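Local coordinates for amidase, hydantoinase/carbamoylase family (Burkholderia vietnamiensis, PDB 5I4M) that probably hydrolyses the carbon-nitrogen bond of N-carbamoyl-L-amino acids, as a zinc-dependent amidase of the peptidase M20 family that binds two zinc ions per subunit, at the interface of chains A and B. Numbering follows the deposited sequence. Chains: chain A/B, Amidase, hydantoinase/carbamoylase family.

Contact 1: the interface of chains A and B. Residues chain A 258, 260-261, 290, 293-295, 297-299; chain B 267, 284-288.
CG of A:Asn293 stands well short of anti to the backbone N (chi1 -145°), and a small chi2 of 27° turns the flat amide onto the backbone of B:Met288. Its carbonyl oxygen OD1 accepts from B:Met288 N at 2.7 Å. The donor lies in the carbonyl plane, on a lone pair, and the bond is nearly straight. The amide ND2 of A:Asn293 donates to B:Met288 O at 3.1 Å, from above the plane of the B:Met288 carbonyl, not on a lone pair. One amide thus reads both polar groups of one residue, which fixes its rotation. B:Met287 is fully extended, with CG anti to the backbone N (chi1 178°), and CG runs 3.5 Å from A:Asn293 O.

A:Leu260, its CG also anti to the backbone N, crosses B:Val285 obliquely, CD2 to CG1 at 3.8 Å. The ring carbon CG of A:Pro299 sits 3.9 Å from CA of B:Gly286.

Water 1 satisfies B:Gly286 O (2.7 Å) and links it to A:Val297 O. Water 2 joins B:Gly286 N to A:Arg295 O.

Within the M20 dimerisation region, helix 259-276 meets its copy, and strand 288-291 of both chains and segment 293-299 of chain A flank B 284-288.

Contact 2: the interface of chains A and B. Residues chain A 151-152, 155, 236, 238, 287, 303, 305, 307, 343; chain B 295.
The charged contact is a salt bridge from B:Arg295 to A:Glu238. The guanidinium nitrogen B:Arg295 NH1 donates to the carboxylate oxygen A:Glu238 OE1 at 2.9 Å, with 162° at the hydrogen. OE1 lies close to the guanidinium plane, while the carboxylate is turned well out of it. OE1 uses its anti lone pair, so the other carboxylate oxygen points away and the bridge is one-pronged.

Apolar contacts clamp the guanidinium between two faces and fix how it is turned. A:Ala155 CB sits over the centre of one face, 3.3 Å from B:Arg295 CZ. A:Thr305 CG2 covers the opposite face toward the rim, 3.6 Å from B:Arg295 NH1. The arginine leaves its backbone with CG in the crowded position between N and the carbonyl carbon (chi1 56°), then bends at chi3 (75°). The aliphatic stretch crosses A:Trp236 at about a right angle, with B:Arg295 CD 3.7 Å from the ring atom A:Trp236 CZ3. A:Met287 runs alongside, pointing the same way, with A:Met287 SD 3.5 Å from B:Arg295 NH2.

Water fills out the polar shell. Water 4 is shared by B:Arg295 N, B:Arg295 NE and A:Ser152 O. Water 6 ties B:Arg295 NH2 to the same carbonyl, 2.7 Å from A:Ser152 O. Water 5 joins A:Thr305 OG1 to B:Arg295 O.

The 151-155 segment follows zinc ligand A:Glu150. The site plugs an arginine of one subunit deep into the other and probably locks the dimer beside the zinc site.

Contact 3: the interface of chains A and B. Residues chain A 47, 110, 401, 403-405; chain B 244-246, 291-292.
This is a mixed subunit interface, apolar at its flanks and water-rich around B:Glu245, in a two-fold symmetric dimer. It brings chain B against the loop carrying a zinc ligand of chain A and probably helps to hold that loop in place.

A:Asn404 points its CG anti to the backbone N (chi1 -174°), and its ND2 donates to the backbone B:Glu245 O at 2.8 Å. The bond is almost straight, in the carbonyl plane and on a lone pair. The two side chains cross at about a right angle, yet their flat ends are nearly parallel.

B:Glu245 starts in the crowded position (chi1 55°) and bends at chi2 (-90°). This delivers OE1 to waters 7, 8 and 9. Water 7 lies 2.7 Å from A:Glu405 OE2 and also meets A:Glu405 N. Water 8 reaches B:His291 NE2 at 2.6 Å. B:Glu245 OE1 and A:Glu405 OE2, like charges 4.2 Å apart, share water 7. The poorly ordered A:Lys47, which meets waters 8 and 9, may offset them.

CD1 of A:Ile401 meets B:Gln244 tip to tip, 3.5 Å from CD. CG2 of A:Thr110 packs on the ring of B:Pro292, 3.7 Å from CB. A:Thr110 OG1 donates to A:His403 O at 2.9 Å, tying down the zinc-ligand loop.

Chain A contributes loops, among them 401-405 after 3-10 helix 398-400. Chain B contributes 244-246, leading into strand 246-247, and the end of strand 288-291 with B:Pro292, which follows a cis peptide bond.

Contact 1: the interface of chains A and B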
loop_
_atom_site.group_PDB
_atom_site.type_symbol
_atom_site.label_atom_id
_atom_site.label_comp_id
_atom_site.label_asym_id
_atom_site.label_seq_id
_atom_site.Cartn_x
_atom_site.Cartn_y
_atom_site.Cartn_z
ATOM N N ASP A 258 0.289 -4.191 16.793
ATOM C CA ASP A 258 -0.191 -3.624 15.536
ATOM C C ASP A 258 0.930 -2.831 14.870
ATOM O O ASP A 258 1.318 -1.761 15.356
ATOM C CB ASP A 258 -1.406 -2.740 15.825
ATOM C CG ASP A 258 -2.127 -2.292 14.570
ATOM O OD1 ASP A 258 -1.432 -1.989 13.575
ATOM O OD2 ASP A 258 -3.392 -2.245 14.585
ATOM N N LEU A 260 0.867 -1.280 11.980
ATOM C CA LEU A 260 0.423 -0.022 11.391
ATOM C C LEU A 260 0.196 1.044 12.459
ATOM O O LEU A 260 0.419 2.232 12.212
ATOM C CB LEU A 260 -0.845 -0.260 10.553
ATOM C CG LEU A 260 -1.442 0.970 9.859
ATOM C CD1 LEU A 260 -0.404 1.609 8.948
ATOM C CD2 LEU A 260 -2.696 0.592 9.068
ATOM N N LEU A 261 -0.254 0.657 13.644
ATOM C CA LEU A 261 -0.299 1.615 14.740
ATOM C C LEU A 261 1.082 2.198 14.986
ATOM O O LEU A 261 1.235 3.418 15.142
ATOM C CB LEU A 261 -0.834 0.941 16.000
ATOM C CG LEU A 261 -1.026 1.836 17.229
ATOM C CD1 LEU A 261 -2.091 2.912 16.962
ATOM C CD2 LEU A 261 -1.376 1.006 18.438
ATOM N N VAL A 290 1.571 -1.961 3.704
ATOM C CA VAL A 290 0.978 -2.637 4.858
ATOM C C VAL A 290 0.756 -4.104 4.520
ATOM O O VAL A 290 0.329 -4.429 3.406
ATOM C CB VAL A 290 -0.347 -1.959 5.257
ATOM C CG1 VAL A 290 -1.012 -2.675 6.446
ATOM C CG2 VAL A 290 -0.118 -0.468 5.544
ATOM N N ASN A 293 -2.684 -6.142 4.797
ATOM C CA ASN A 293 -3.536 -5.097 4.210
ATOM C C ASN A 293 -4.972 -5.589 4.017
ATOM O O ASN A 293 -5.642 -5.238 3.042
ATOM C CB ASN A 293 -2.964 -4.572 2.889
ATOM C CG ASN A 293 -3.228 -3.086 2.690
ATOM O OD1 ASN A 293 -3.365 -2.336 3.658
ATOM N ND2 ASN A 293 -3.305 -2.656 1.432
ATOM N N SER A 294 -5.456 -6.396 4.955
ATOM C CA SER A 294 -6.844 -6.848 4.959
ATOM C C SER A 294 -7.593 -6.119 6.067
ATOM O O SER A 294 -7.093 -6.014 7.190
ATOM C CB SER A 294 -6.924 -8.364 5.158
ATOM O OG SER A 294 -8.276 -8.801 5.182
ATOM N N ARG A 295 -8.801 -5.625 5.757
ATOM C CA ARG A 295 -9.451 -4.681 6.664
ATOM C C ARG A 295 -9.761 -5.293 8.026
ATOM O O ARG A 295 -9.776 -4.568 9.027
ATOM C CB ARG A 295 -10.723 -4.118 6.030
ATOM C CG ARG A 295 -11.725 -5.141 5.542
ATOM C CD ARG A 295 -12.705 -4.415 4.632
ATOM N NE ARG A 295 -12.128 -4.112 3.323
ATOM C CZ ARG A 295 -12.521 -3.100 2.549
ATOM N NH1 ARG A 295 -13.459 -2.254 2.974
ATOM N NH2 ARG A 295 -11.988 -2.933 1.341
ATOM N N VAL A 297 -7.885 -7.677 9.598
ATOM C CA VAL A 297 -6.668 -8.279 10.141
ATOM C C VAL A 297 -5.804 -7.155 10.697
ATOM O O VAL A 297 -5.459 -6.224 9.961
ATOM C CB VAL A 297 -5.886 -9.064 9.069
ATOM C CG1 VAL A 297 -4.632 -9.711 9.681
ATOM C CG2 VAL A 297 -6.774 -10.123 8.406
ATOM N N ILE A 298 -5.448 -7.241 11.980
ATOM C CA ILE A 298 -4.437 -6.358 12.568
ATOM C C ILE A 298 -3.166 -6.455 11.733
ATOM O O ILE A 298 -2.657 -7.565 11.529
ATOM C CB ILE A 298 -4.134 -6.743 14.026
ATOM C CG1 ILE A 298 -5.372 -6.582 14.912
ATOM C CG2 ILE A 298 -2.950 -5.936 14.567
ATOM C CD1 ILE A 298 -5.278 -7.432 16.202
ATOM N N PRO A 299 -2.613 -5.346 11.239
ATOM C CA PRO A 299 -1.432 -5.446 10.371
ATOM C C PRO A 299 -0.230 -5.987 11.135
ATOM O O PRO A 299 0.079 -5.532 12.240
ATOM C CB PRO A 299 -1.214 -4.004 9.900
ATOM C CG PRO A 299 -2.601 -3.407 9.920
ATOM C CD PRO A 299 -3.227 -4.006 11.176
ATOM N N VAL B 267 -5.447 6.500 12.383
ATOM C CA VAL B 267 -5.101 5.180 12.921
ATOM C C VAL B 267 -4.933 5.259 14.433
ATOM O O VAL B 267 -5.432 4.408 15.179
ATOM C CB VAL B 267 -3.834 4.622 12.253
ATOM C CG1 VAL B 267 -3.355 3.346 12.996
ATOM C CG2 VAL B 267 -4.069 4.331 10.779
ATOM N N THR B 284 -9.756 -1.153 14.808
ATOM C CA THR B 284 -8.624 -1.525 13.975
ATOM C C THR B 284 -8.664 -0.770 12.659
ATOM O O THR B 284 -9.730 -0.624 12.061
ATOM C CB THR B 284 -8.635 -3.022 13.648
ATOM O OG1 THR B 284 -9.062 -3.759 14.797
ATOM C CG2 THR B 284 -7.242 -3.485 13.229
ATOM N N VAL B 285 -7.494 -0.346 12.189
ATOM C CA VAL B 285 -7.282 0.007 10.787
ATOM C C VAL B 285 -6.421 -1.102 10.189
ATOM O O VAL B 285 -5.244 -1.241 10.544
ATOM C CB VAL B 285 -6.612 1.379 10.635
ATOM C CG1 VAL B 285 -6.296 1.671 9.162
ATOM C CG2 VAL B 285 -7.514 2.472 11.192
ATOM N N GLY B 286 -6.996 -1.901 9.293
ATOM C CA GLY B 286 -6.259 -3.033 8.754
ATOM C C GLY B 286 -5.811 -2.865 7.315
ATOM O O GLY B 286 -4.932 -3.592 6.836
ATOM N N MET B 287 -6.413 -1.919 6.604
ATOM C CA MET B 287 -6.133 -1.742 5.183
ATOM C C MET B 287 -5.848 -0.281 4.887
ATOM O O MET B 287 -6.559 0.608 5.363
ATOM C CB MET B 287 -7.302 -2.233 4.318
ATOM C CG MET B 287 -7.103 -2.043 2.823
ATOM S SD MET B 287 -8.547 -2.692 1.949
ATOM C CE MET B 287 -8.112 -2.402 0.230
ATOM N N MET B 288 -4.801 -0.037 4.098
ATOM C CA MET B 288 -4.422 1.320 3.736
ATOM C C MET B 288 -3.764 1.290 2.367
ATOM O O MET B 288 -2.996 0.376 2.061
ATOM C CB MET B 288 -3.474 1.937 4.773
ATOM C CG MET B 288 -3.146 3.384 4.502
ATOM S SD MET B 288 -2.159 4.150 5.806
ATOM C CE MET B 288 -3.445 4.460 7.004
HETATM O O HOH W 1 -3.884 -5.925 7.572
HETATM O O HOH W 2 -9.798 -1.985 9.212
HETATM O O HOH W 3 -0.334 -0.481 1.929
#

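Contact 2: the interface of chains A and B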
loop_
_atom_site.group_PDB
_atom_site.type_symbol
_atom_site.label_atom_id
_atom_site.label_comp_id
_atom_site.label_asym_id
_atom_site.label_seq_id
_atom_site.Cartn_x
_atom_site.Cartn_y
_atom_site.Cartn_z
ATOM N N GLY A 151 15.102 8.411 -7.755
ATOM C CA GLY A 151 15.158 7.487 -6.636
ATOM C C GLY A 151 13.813 6.977 -6.167
ATOM O O GLY A 151 13.691 6.561 -5.010
ATOM N N SER A 152 12.803 6.974 -7.042
ATOM C CA SER A 152 11.455 6.539 -6.689
ATOM C C SER A 152 11.221 5.065 -7.010
ATOM O O SER A 152 10.816 4.289 -6.134
ATOM C CB SER A 152 10.417 7.403 -7.417
ATOM O OG SER A 152 9.104 6.923 -7.138
ATOM N N ALA A 155 15.569 2.929 -5.286
ATOM C CA ALA A 155 16.056 3.930 -4.361
ATOM C C ALA A 155 17.518 3.659 -4.007
ATOM O O ALA A 155 17.971 2.514 -4.067
ATOM C CB ALA A 155 15.215 3.942 -3.075
ATOM N N TRP A 236 17.823 9.530 3.929
ATOM C CA TRP A 236 16.652 8.706 3.656
ATOM C C TRP A 236 16.757 7.381 4.399
ATOM O O TRP A 236 17.849 6.825 4.556
ATOM C CB TRP A 236 16.501 8.397 2.163
ATOM C CG TRP A 236 16.232 9.570 1.263
ATOM C CD1 TRP A 236 16.320 10.898 1.569
ATOM C CD2 TRP A 236 15.834 9.495 -0.108
ATOM N NE1 TRP A 236 15.998 11.663 0.462
ATOM C CE2 TRP A 236 15.694 10.820 -0.579
ATOM C CE3 TRP A 236 15.574 8.430 -0.983
ATOM C CZ2 TRP A 236 15.308 11.110 -1.894
ATOM C CZ3 TRP A 236 15.182 8.716 -2.282
ATOM C CH2 TRP A 236 15.054 10.044 -2.725
ATOM N N GLU A 238 14.690 3.413 5.373
ATOM C CA GLU A 238 13.687 2.373 5.207
ATOM C C GLU A 238 13.474 1.704 6.558
ATOM O O GLU A 238 14.441 1.304 7.217
ATOM C CB GLU A 238 14.120 1.341 4.157
ATOM C CG GLU A 238 14.106 1.896 2.726
ATOM C CD GLU A 238 14.517 0.882 1.665
ATOM O OE1 GLU A 238 14.409 1.214 0.462
ATOM O OE2 GLU A 238 14.935 -0.241 2.022
ATOM N N MET A 287 6.167 6.767 1.423
ATOM C CA MET A 287 5.929 5.421 0.917
ATOM C C MET A 287 5.642 4.494 2.088
ATOM O O MET A 287 6.362 4.515 3.091
ATOM C CB MET A 287 7.135 4.922 0.106
ATOM C CG MET A 287 6.958 3.520 -0.470
ATOM S SD MET A 287 8.469 3.006 -1.284
ATOM C CE MET A 287 8.004 1.363 -1.839
ATOM N N PHE A 303 6.178 -1.703 6.068
ATOM C CA PHE A 303 7.377 -1.065 5.536
ATOM C C PHE A 303 7.050 0.388 5.230
ATOM O O PHE A 303 5.980 0.683 4.688
ATOM C CB PHE A 303 7.831 -1.781 4.257
ATOM C CG PHE A 303 8.869 -1.029 3.452
ATOM C CD1 PHE A 303 8.486 -0.106 2.483
ATOM C CD2 PHE A 303 10.219 -1.272 3.645
ATOM C CE1 PHE A 303 9.442 0.586 1.732
ATOM C CE2 PHE A 303 11.180 -0.598 2.892
ATOM C CZ PHE A 303 10.787 0.333 1.937
ATOM N N THR A 305 9.071 4.585 4.476
ATOM C CA THR A 305 10.267 5.378 4.229
ATOM C C THR A 305 10.239 6.655 5.051
ATOM O O THR A 305 9.173 7.158 5.423
ATOM C CB THR A 305 10.403 5.738 2.744
ATOM O OG1 THR A 305 9.263 6.504 2.323
ATOM C CG2 THR A 305 10.496 4.474 1.903
ATOM N N ASP A 307 12.144 10.579 4.930
ATOM C CA ASP A 307 12.884 11.539 4.121
ATOM C C ASP A 307 13.159 12.730 5.027
ATOM O O ASP A 307 12.216 13.391 5.475
ATOM C CB ASP A 307 12.051 11.935 2.893
ATOM C CG ASP A 307 12.748 12.935 1.973
ATOM O OD1 ASP A 307 13.188 14.011 2.429
ATOM O OD2 ASP A 307 12.813 12.639 0.763
ATOM N N ILE A 343 19.354 4.507 4.168
ATOM C CA ILE A 343 19.765 4.022 2.855
ATOM C C ILE A 343 20.435 5.097 2.009
ATOM O O ILE A 343 20.939 4.783 0.919
ATOM C CB ILE A 343 18.577 3.419 2.082
ATOM C CG1 ILE A 343 17.549 4.498 1.736
ATOM C CG2 ILE A 343 17.923 2.284 2.884
ATOM C CD1 ILE A 343 16.679 4.119 0.532
ATOM N N ARG B 295 8.610 7.682 -2.212
ATOM C CA ARG B 295 9.236 8.100 -0.960
ATOM C C ARG B 295 9.523 9.596 -0.909
ATOM O O ARG B 295 9.493 10.185 0.179
ATOM C CB ARG B 295 10.511 7.294 -0.708
ATOM C CG ARG B 295 11.566 7.337 -1.801
ATOM C CD ARG B 295 12.581 6.222 -1.542
ATOM N NE ARG B 295 12.052 4.898 -1.893
ATOM C CZ ARG B 295 12.412 3.756 -1.307
ATOM N NH1 ARG B 295 13.289 3.753 -0.303
ATOM N NH2 ARG B 295 11.893 2.608 -1.723
HETATM O O HOH W 4 9.618 5.171 -3.567
HETATM O O HOH W 5 9.578 9.210 2.633
HETATM O O HOH W 6 10.836 2.056 -4.566
#

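Contact 3: the interface of chains A and B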
loop_
_atom_site.group_PDB
_atom_site.type_symbol
_atom_site.label_atom_id
_atom_site.label_comp_id
_atom_site.label_asym_id
_atom_site.label_seq_id
_atom_site.Cartn_x
_atom_site.Cartn_y
_atom_site.Cartn_z
ATOM N N LYS A 47 -4.073 14.376 -16.084
ATOM C CA LYS A 47 -4.014 15.672 -15.416
ATOM C C LYS A 47 -2.976 16.610 -16.022
ATOM O O LYS A 47 -2.801 17.724 -15.514
ATOM C CB LYS A 47 -3.724 15.487 -13.925
ATOM C CG LYS A 47 -4.823 14.763 -13.167
ATOM C CD LYS A 47 -4.375 14.449 -11.739
ATOM C CE LYS A 47 -5.443 13.713 -10.962
ATOM N NZ LYS A 47 -4.977 13.404 -9.583
ATOM N N THR A 110 3.708 10.949 -10.133
ATOM C CA THR A 110 2.964 12.208 -10.236
ATOM C C THR A 110 3.883 13.317 -10.730
ATOM O O THR A 110 3.941 14.418 -10.170
ATOM C CB THR A 110 2.353 12.584 -8.887
ATOM O OG1 THR A 110 3.387 12.620 -7.894
ATOM C CG2 THR A 110 1.294 11.587 -8.472
ATOM N N ILE A 401 5.169 24.421 -6.911
ATOM C CA ILE A 401 4.836 23.013 -6.742
ATOM C C ILE A 401 5.638 22.165 -7.719
ATOM O O ILE A 401 5.837 22.523 -8.890
ATOM C CB ILE A 401 3.323 22.760 -6.882
ATOM C CG1 ILE A 401 3.023 21.292 -6.540
ATOM C CG2 ILE A 401 2.839 23.119 -8.262
ATOM C CD1 ILE A 401 1.854 21.095 -5.590
ATOM N N HIS A 403 6.683 17.621 -8.209
ATOM C CA HIS A 403 6.248 16.263 -7.884
ATOM C C HIS A 403 4.725 16.169 -7.810
ATOM O O HIS A 403 4.167 15.331 -7.096
ATOM C CB HIS A 403 6.924 15.759 -6.605
ATOM C CG HIS A 403 8.366 15.398 -6.825
ATOM N ND1 HIS A 403 9.122 14.697 -5.912
ATOM C CD2 HIS A 403 9.179 15.635 -7.885
ATOM C CE1 HIS A 403 10.340 14.521 -6.397
ATOM N NE2 HIS A 403 10.401 15.079 -7.595
ATOM N N ASN A 404 4.069 17.020 -8.599
ATOM C CA ASN A 404 2.633 17.034 -8.842
ATOM C C ASN A 404 2.464 17.308 -10.331
ATOM O O ASN A 404 3.259 18.042 -10.922
ATOM C CB ASN A 404 1.941 18.114 -7.976
ATOM C CG ASN A 404 0.411 18.091 -8.078
ATOM O OD1 ASN A 404 -0.166 18.178 -9.165
ATOM N ND2 ASN A 404 -0.250 17.993 -6.923
ATOM N N GLU A 405 1.461 16.688 -10.946
ATOM C CA GLU A 405 1.308 16.791 -12.393
ATOM C C GLU A 405 0.950 18.200 -12.866
ATOM O O GLU A 405 1.087 18.484 -14.062
ATOM C CB GLU A 405 0.258 15.783 -12.854
ATOM C CG GLU A 405 0.704 14.345 -12.632
ATOM C CD GLU A 405 -0.446 13.385 -12.449
ATOM O OE1 GLU A 405 -1.069 12.996 -13.456
ATOM O OE2 GLU A 405 -0.725 13.010 -11.295
ATOM N N GLN B 244 -2.672 17.205 -1.218
ATOM C CA GLN B 244 -2.002 17.619 -2.447
ATOM C C GLN B 244 -0.621 16.992 -2.502
ATOM O O GLN B 244 0.223 17.294 -1.650
ATOM C CB GLN B 244 -1.884 19.143 -2.536
ATOM C CG GLN B 244 -1.362 19.597 -3.895
ATOM C CD GLN B 244 -1.325 21.101 -4.063
ATOM O OE1 GLN B 244 -0.895 21.832 -3.170
ATOM N NE2 GLN B 244 -1.771 21.571 -5.222
ATOM N N GLU B 245 -0.368 16.138 -3.498
ATOM C CA GLU B 245 0.987 15.629 -3.653
ATOM C C GLU B 245 1.923 16.776 -4.011
ATOM O O GLU B 245 1.572 17.688 -4.766
ATOM C CB GLU B 245 1.058 14.517 -4.707
ATOM C CG GLU B 245 0.522 14.880 -6.066
ATOM C CD GLU B 245 -0.954 14.578 -6.200
ATOM O OE1 GLU B 245 -1.400 14.288 -7.330
ATOM O OE2 GLU B 245 -1.664 14.621 -5.174
ATOM N N ALA B 246 3.115 16.736 -3.435
ATOM C CA ALA B 246 4.097 17.784 -3.666
ATOM C C ALA B 246 5.456 17.249 -3.251
ATOM O O ALA B 246 5.567 16.141 -2.722
ATOM C CB ALA B 246 3.752 19.069 -2.906
ATOM N N HIS B 291 -1.177 7.032 -2.034
ATOM C CA HIS B 291 -0.972 7.490 -3.409
ATOM C C HIS B 291 -0.194 8.800 -3.395
ATOM O O HIS B 291 -0.557 9.725 -2.649
ATOM C CB HIS B 291 -2.283 7.713 -4.176
ATOM C CG HIS B 291 -2.098 8.501 -5.438
ATOM N ND1 HIS B 291 -1.680 7.929 -6.621
ATOM C CD2 HIS B 291 -2.222 9.829 -5.687
ATOM C CE1 HIS B 291 -1.575 8.865 -7.548
ATOM N NE2 HIS B 291 -1.898 10.026 -7.008
ATOM N N PRO B 292 0.857 8.941 -4.230
ATOM C CA PRO B 292 1.331 7.935 -5.189
ATOM C C PRO B 292 2.254 6.885 -4.584
ATOM O O PRO B 292 2.705 6.001 -5.321
ATOM C CB PRO B 292 2.080 8.778 -6.235
ATOM C CG PRO B 292 2.606 9.952 -5.441
ATOM C CD PRO B 292 1.542 10.238 -4.398
HETATM O O HOH W 7 -0.235 14.911 -9.426
HETATM O O HOH W 8 -2.793 12.202 -8.050
HETATM O O HOH W 9 -3.646 15.189 -8.013
#

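The C-alpha centres of contact 1 and contact 2 are about 21 Å apart. Those of contacts 1 and 3 are about 25 Å apart. Those of contacts 2 and 3 are about 17 Å apart. Residues 287 and 295 serve both contact 1 and contact 2, with the chains exchanged, as the two-fold symmetry requires. Strand 288-291 links contact 1 to contact 3. Contact 1 joins dimerisation regions to each other. Contacts 2 and 3 also reach the segments beside zinc ligands A:Glu150 and A:His403. Dimer formation may therefore help to shape the surroundings of each active site.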